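Nicotinate phosphoribosyltransferase (Porphyromonas gingivalis, PDB 2IM5) probably catalyses the ATP-driven formation of nicotinate beta-D-ribonucleotide from nicotinate and 5-phospho-alpha-D-ribose 1-diphosphate, a step of NAD(+) biosynthesis. Local coordinates at residues Met57-Lys67 and Ile82-Pro92. Numbering follows the deposited sequence.
Sequences MAALSLTRDEK and IDFLDGFRFDP
Running antiparallel, M57-K67 and I82-P92 bring A58 opposite F90, L62 opposite D86 and K67 opposite I82, yet their backbones are joined through water, without a direct hydrogen bond. One water accepts from F90 N at 2.9 Å and can donate to the carbonyl oxygens of L60 and M57; a second accepts from L62 N, and L85 O and F88 O lie around it. A third links L62 O with D86 O. At the apolar end the F90 ring is sandwiched: CE of M57 sits over the centre of one face, 3.9 Å from the ring centroid, in a CH-pi contact of the Met-aromatic kind, while CE2 of F88 covers the opposite face. The bend of M57 at chi3 (60°) turns its methyl, rather than the sulfur, onto the ring. Beside this sandwich, CB of A58 meets CG of P92 at 3.9 Å. CB of S61 rests over one face of the R89 guanidinium, offset toward its rim, 3.2 Å from R89 NH2; the same group is fixed by a bond of 2.6 Å from R89 NH1 to F88 O, approached from above the carbonyl plane. CD2 of L62 packs on CA of D86. Charge gathers at the far end, where R64 NH2 makes a long salt bridge, 3.7 Å, to D86 OD2, the two planes nearly perpendicular. K67, extended along its length, lays CG against CG2 of I82; its NZ stands 4.1 Å from D86 OD2 and further from D83, beyond salt-bridge range, probably a weak attraction. T63 and E66 form a capping box that starts helix 64-73. L62 and L85 both touch L70 of that helix, so the contact joins its start to helix 79-87. W119, just before helix 120-134, touches M57 and F90, and beyond P92 the chain leads on to strand 95-99.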
loop_
_atom_site.group_PDB
_atom_site.type_symbol
_atom_site.label_atom_id
_atom_site.label_comp_id
_atom_site.label_asym_id
_atom_site.label_seq_id
_atom_site.Cartn_x
_atom_site.Cartn_y
_atom_site.Cartn_z
ATOM N N MET A 57 -13.880 16.135 0.236
ATOM C CA MET A 57 -12.429 16.115 0.393
ATOM C C MET A 57 -11.721 17.371 -0.129
ATOM O O MET A 57 -10.577 17.658 0.251
ATOM C CB MET A 57 -11.852 14.851 -0.265
ATOM C CG MET A 57 -12.201 13.554 0.479
ATOM S SD MET A 57 -11.624 12.029 -0.326
ATOM C CE MET A 57 -9.869 12.342 -0.356
ATOM N N ALA A 58 -12.402 18.134 -0.981
ATOM C CA ALA A 58 -11.815 19.351 -1.535
ATOM C C ALA A 58 -11.555 20.393 -0.448
ATOM O O ALA A 58 -10.797 21.336 -0.657
ATOM C CB ALA A 58 -12.728 19.939 -2.613
ATOM N N ALA A 59 -12.177 20.215 0.710
ATOM C CA ALA A 59 -12.007 21.153 1.813
ATOM C C ALA A 59 -10.799 20.831 2.706
ATOM O O ALA A 59 -10.408 21.640 3.540
ATOM C CB ALA A 59 -13.282 21.197 2.658
ATOM N N LEU A 60 -10.208 19.657 2.527
ATOM C CA LEU A 60 -9.055 19.265 3.330
ATOM C C LEU A 60 -7.826 20.131 3.064
ATOM O O LEU A 60 -7.560 20.534 1.930
ATOM C CB LEU A 60 -8.697 17.802 3.062
ATOM C CG LEU A 60 -9.749 16.739 3.393
ATOM C CD1 LEU A 60 -9.312 15.403 2.837
ATOM C CD2 LEU A 60 -9.952 16.663 4.898
ATOM N N SER A 61 -7.081 20.427 4.122
ATOM C CA SER A 61 -5.860 21.204 3.990
ATOM C C SER A 61 -4.951 20.889 5.168
ATOM O O SER A 61 -5.413 20.655 6.284
ATOM C CB SER A 61 -6.150 22.708 3.925
ATOM O OG SER A 61 -6.648 23.188 5.151
ATOM N N LEU A 62 -3.656 20.868 4.898
ATOM C CA LEU A 62 -2.651 20.563 5.904
ATOM C C LEU A 62 -2.696 21.590 7.031
ATOM O O LEU A 62 -2.676 22.795 6.775
ATOM C CB LEU A 62 -1.267 20.572 5.243
ATOM C CG LEU A 62 -0.085 20.028 6.040
ATOM C CD1 LEU A 62 -0.236 18.514 6.220
ATOM C CD2 LEU A 62 1.209 20.368 5.298
ATOM N N THR A 63 -2.768 21.125 8.273
ATOM C CA THR A 63 -2.787 22.054 9.398
ATOM C C THR A 63 -1.344 22.402 9.745
ATOM O O THR A 63 -0.405 21.784 9.237
ATOM C CB THR A 63 -3.451 21.445 10.656
ATOM O OG1 THR A 63 -2.616 20.412 11.182
ATOM C CG2 THR A 63 -4.815 20.864 10.322
ATOM N N ARG A 64 -1.169 23.391 10.613
ATOM C CA ARG A 64 0.166 23.799 11.029
ATOM C C ARG A 64 0.859 22.676 11.810
ATOM O O ARG A 64 2.043 22.413 11.610
ATOM C CB ARG A 64 0.080 25.067 11.880
ATOM C CG ARG A 64 1.414 25.780 12.079
ATOM C CD ARG A 64 2.171 25.936 10.753
ATOM N NE ARG A 64 1.277 26.265 9.640
ATOM C CZ ARG A 64 1.675 26.461 8.384
ATOM N NH1 ARG A 64 2.964 26.368 8.063
ATOM N NH2 ARG A 64 0.781 26.743 7.441
ATOM N N ASP A 65 0.124 22.005 12.690
ATOM C CA ASP A 65 0.711 20.916 13.462
ATOM C C ASP A 65 1.101 19.750 12.568
ATOM O O ASP A 65 2.131 19.112 12.792
ATOM C CB ASP A 65 -0.252 20.407 14.541
ATOM C CG ASP A 65 -0.405 21.379 15.694
ATOM O OD1 ASP A 65 0.532 22.174 15.934
ATOM O OD2 ASP A 65 -1.459 21.335 16.371
ATOM N N GLU A 66 0.277 19.466 11.562
ATOM C CA GLU A 66 0.575 18.365 10.654
ATOM C C GLU A 66 1.830 18.680 9.853
ATOM O O GLU A 66 2.664 17.809 9.634
ATOM C CB GLU A 66 -0.607 18.099 9.725
ATOM C CG GLU A 66 -1.852 17.658 10.478
ATOM C CD GLU A 66 -3.032 17.387 9.562
ATOM O OE1 GLU A 66 -3.237 18.160 8.598
ATOM O OE2 GLU A 66 -3.758 16.405 9.822
ATOM N N LYS A 67 1.968 19.931 9.434
ATOM C CA LYS A 67 3.145 20.333 8.676
ATOM C C LYS A 67 4.402 20.146 9.529
ATOM O O LYS A 67 5.412 19.637 9.048
ATOM C CB LYS A 67 3.034 21.796 8.234
ATOM C CG LYS A 67 4.180 22.251 7.354
ATOM C CD LYS A 67 4.124 23.742 7.052
ATOM C CE LYS A 67 5.387 24.190 6.326
ATOM N NZ LYS A 67 5.442 25.665 6.067
ATOM N N ILE A 82 6.774 19.403 1.025
ATOM C CA ILE A 82 5.961 19.841 2.142
ATOM C C ILE A 82 5.217 21.109 1.737
ATOM O O ILE A 82 4.065 21.296 2.119
ATOM C CB ILE A 82 6.818 20.087 3.389
ATOM C CG1 ILE A 82 7.377 18.749 3.870
ATOM C CG2 ILE A 82 5.985 20.729 4.494
ATOM C CD1 ILE A 82 8.328 18.888 5.015
ATOM N N ASP A 83 5.866 21.969 0.955
ATOM C CA ASP A 83 5.209 23.187 0.479
ATOM C C ASP A 83 4.080 22.786 -0.469
ATOM O O ASP A 83 3.010 23.388 -0.459
ATOM C CB ASP A 83 6.190 24.104 -0.266
ATOM C CG ASP A 83 6.977 25.003 0.670
ATOM O OD1 ASP A 83 6.526 25.205 1.811
ATOM O OD2 ASP A 83 8.042 25.520 0.267
ATOM N N PHE A 84 4.325 21.769 -1.291
ATOM C CA PHE A 84 3.304 21.293 -2.218
ATOM C C PHE A 84 2.090 20.792 -1.441
ATOM O O PHE A 84 0.961 21.163 -1.740
ATOM C CB PHE A 84 3.850 20.157 -3.092
ATOM C CG PHE A 84 2.780 19.384 -3.813
ATOM C CD1 PHE A 84 2.088 19.955 -4.878
ATOM C CD2 PHE A 84 2.436 18.098 -3.398
ATOM C CE1 PHE A 84 1.065 19.260 -5.523
ATOM C CE2 PHE A 84 1.413 17.389 -4.034
ATOM C CZ PHE A 84 0.724 17.975 -5.101
ATOM N N LEU A 85 2.327 19.946 -0.443
ATOM C CA LEU A 85 1.234 19.412 0.357
ATOM C C LEU A 85 0.514 20.522 1.121
ATOM O O LEU A 85 -0.707 20.494 1.272
ATOM C CB LEU A 85 1.757 18.364 1.342
ATOM C CG LEU A 85 2.286 17.047 0.756
ATOM C CD1 LEU A 85 2.746 16.141 1.893
ATOM C CD2 LEU A 85 1.194 16.351 -0.072
ATOM N N ASP A 86 1.274 21.506 1.589
ATOM C CA ASP A 86 0.700 22.609 2.343
ATOM C C ASP A 86 -0.297 23.409 1.507
ATOM O O ASP A 86 -1.296 23.901 2.026
ATOM C CB ASP A 86 1.818 23.521 2.865
ATOM C CG ASP A 86 1.337 24.479 3.951
ATOM O OD1 ASP A 86 0.440 24.096 4.734
ATOM O OD2 ASP A 86 1.864 25.612 4.036
ATOM N N GLY A 87 -0.036 23.528 0.211
ATOM C CA GLY A 87 -0.949 24.267 -0.647
ATOM C C GLY A 87 -1.846 23.373 -1.486
ATOM O O GLY A 87 -2.654 23.863 -2.277
ATOM N N PHE A 88 -1.719 22.063 -1.302
ATOM C CA PHE A 88 -2.497 21.093 -2.065
ATOM C C PHE A 88 -3.975 21.033 -1.725
ATOM O O PHE A 88 -4.363 21.124 -0.558
ATOM C CB PHE A 88 -1.903 19.691 -1.877
ATOM C CG PHE A 88 -2.640 18.606 -2.623
ATOM C CD1 PHE A 88 -2.393 18.381 -3.974
ATOM C CD2 PHE A 88 -3.577 17.808 -1.970
ATOM C CE1 PHE A 88 -3.066 17.370 -4.670
ATOM C CE2 PHE A 88 -4.258 16.793 -2.654
ATOM C CZ PHE A 88 -3.997 16.574 -4.010
ATOM N N ARG A 89 -4.794 20.859 -2.759
ATOM C CA ARG A 89 -6.234 20.721 -2.597
ATOM C C ARG A 89 -6.708 19.644 -3.552
ATOM O O ARG A 89 -6.376 19.681 -4.736
ATOM C CB ARG A 89 -6.959 22.028 -2.918
ATOM C CG ARG A 89 -6.776 23.108 -1.875
ATOM C CD ARG A 89 -7.378 22.711 -0.530
ATOM N NE ARG A 89 -7.172 23.758 0.468
ATOM C CZ ARG A 89 -5.985 24.091 0.970
ATOM N NH1 ARG A 89 -4.891 23.456 0.576
ATOM N NH2 ARG A 89 -5.889 25.077 1.853
ATOM N N PHE A 90 -7.455 18.672 -3.032
ATOM C CA PHE A 90 -7.992 17.605 -3.869
ATOM C C PHE A 90 -8.932 18.231 -4.913
ATOM O O PHE A 90 -9.682 19.165 -4.607
ATOM C CB PHE A 90 -8.768 16.602 -3.013
ATOM C CG PHE A 90 -7.892 15.623 -2.280
ATOM C CD1 PHE A 90 -7.378 14.503 -2.936
ATOM C CD2 PHE A 90 -7.573 15.818 -0.937
ATOM C CE1 PHE A 90 -6.557 13.593 -2.263
ATOM C CE2 PHE A 90 -6.754 14.914 -0.260
ATOM C CZ PHE A 90 -6.247 13.800 -0.922
ATOM N N ASP A 91 -8.864 17.740 -6.145
ATOM C CA ASP A 91 -9.727 18.242 -7.213
ATOM C C ASP A 91 -10.690 17.137 -7.617
ATOM O O ASP A 91 -10.334 16.232 -8.376
ATOM C CB ASP A 91 -8.908 18.676 -8.422
ATOM C CG ASP A 91 -9.784 19.101 -9.594
ATOM O OD1 ASP A 91 -11.009 19.242 -9.407
ATOM O OD2 ASP A 91 -9.247 19.299 -10.704
ATOM N N PRO A 92 -11.933 17.207 -7.116
ATOM C CA PRO A 92 -12.995 16.233 -7.381
ATOM C C PRO A 92 -13.260 15.905 -8.841
ATOM O O PRO A 92 -13.693 14.805 -9.148
ATOM C CB PRO A 92 -14.217 16.859 -6.713
ATOM C CG PRO A 92 -13.631 17.663 -5.615
ATOM C CD PRO A 92 -12.444 18.309 -6.285
HETATM O O HOH W 1 -8.217 19.552 -0.327
HETATM O O HOH W 2 -3.222 21.131 2.182
HETATM O O HOH W 3 -2.763 24.179 4.369
#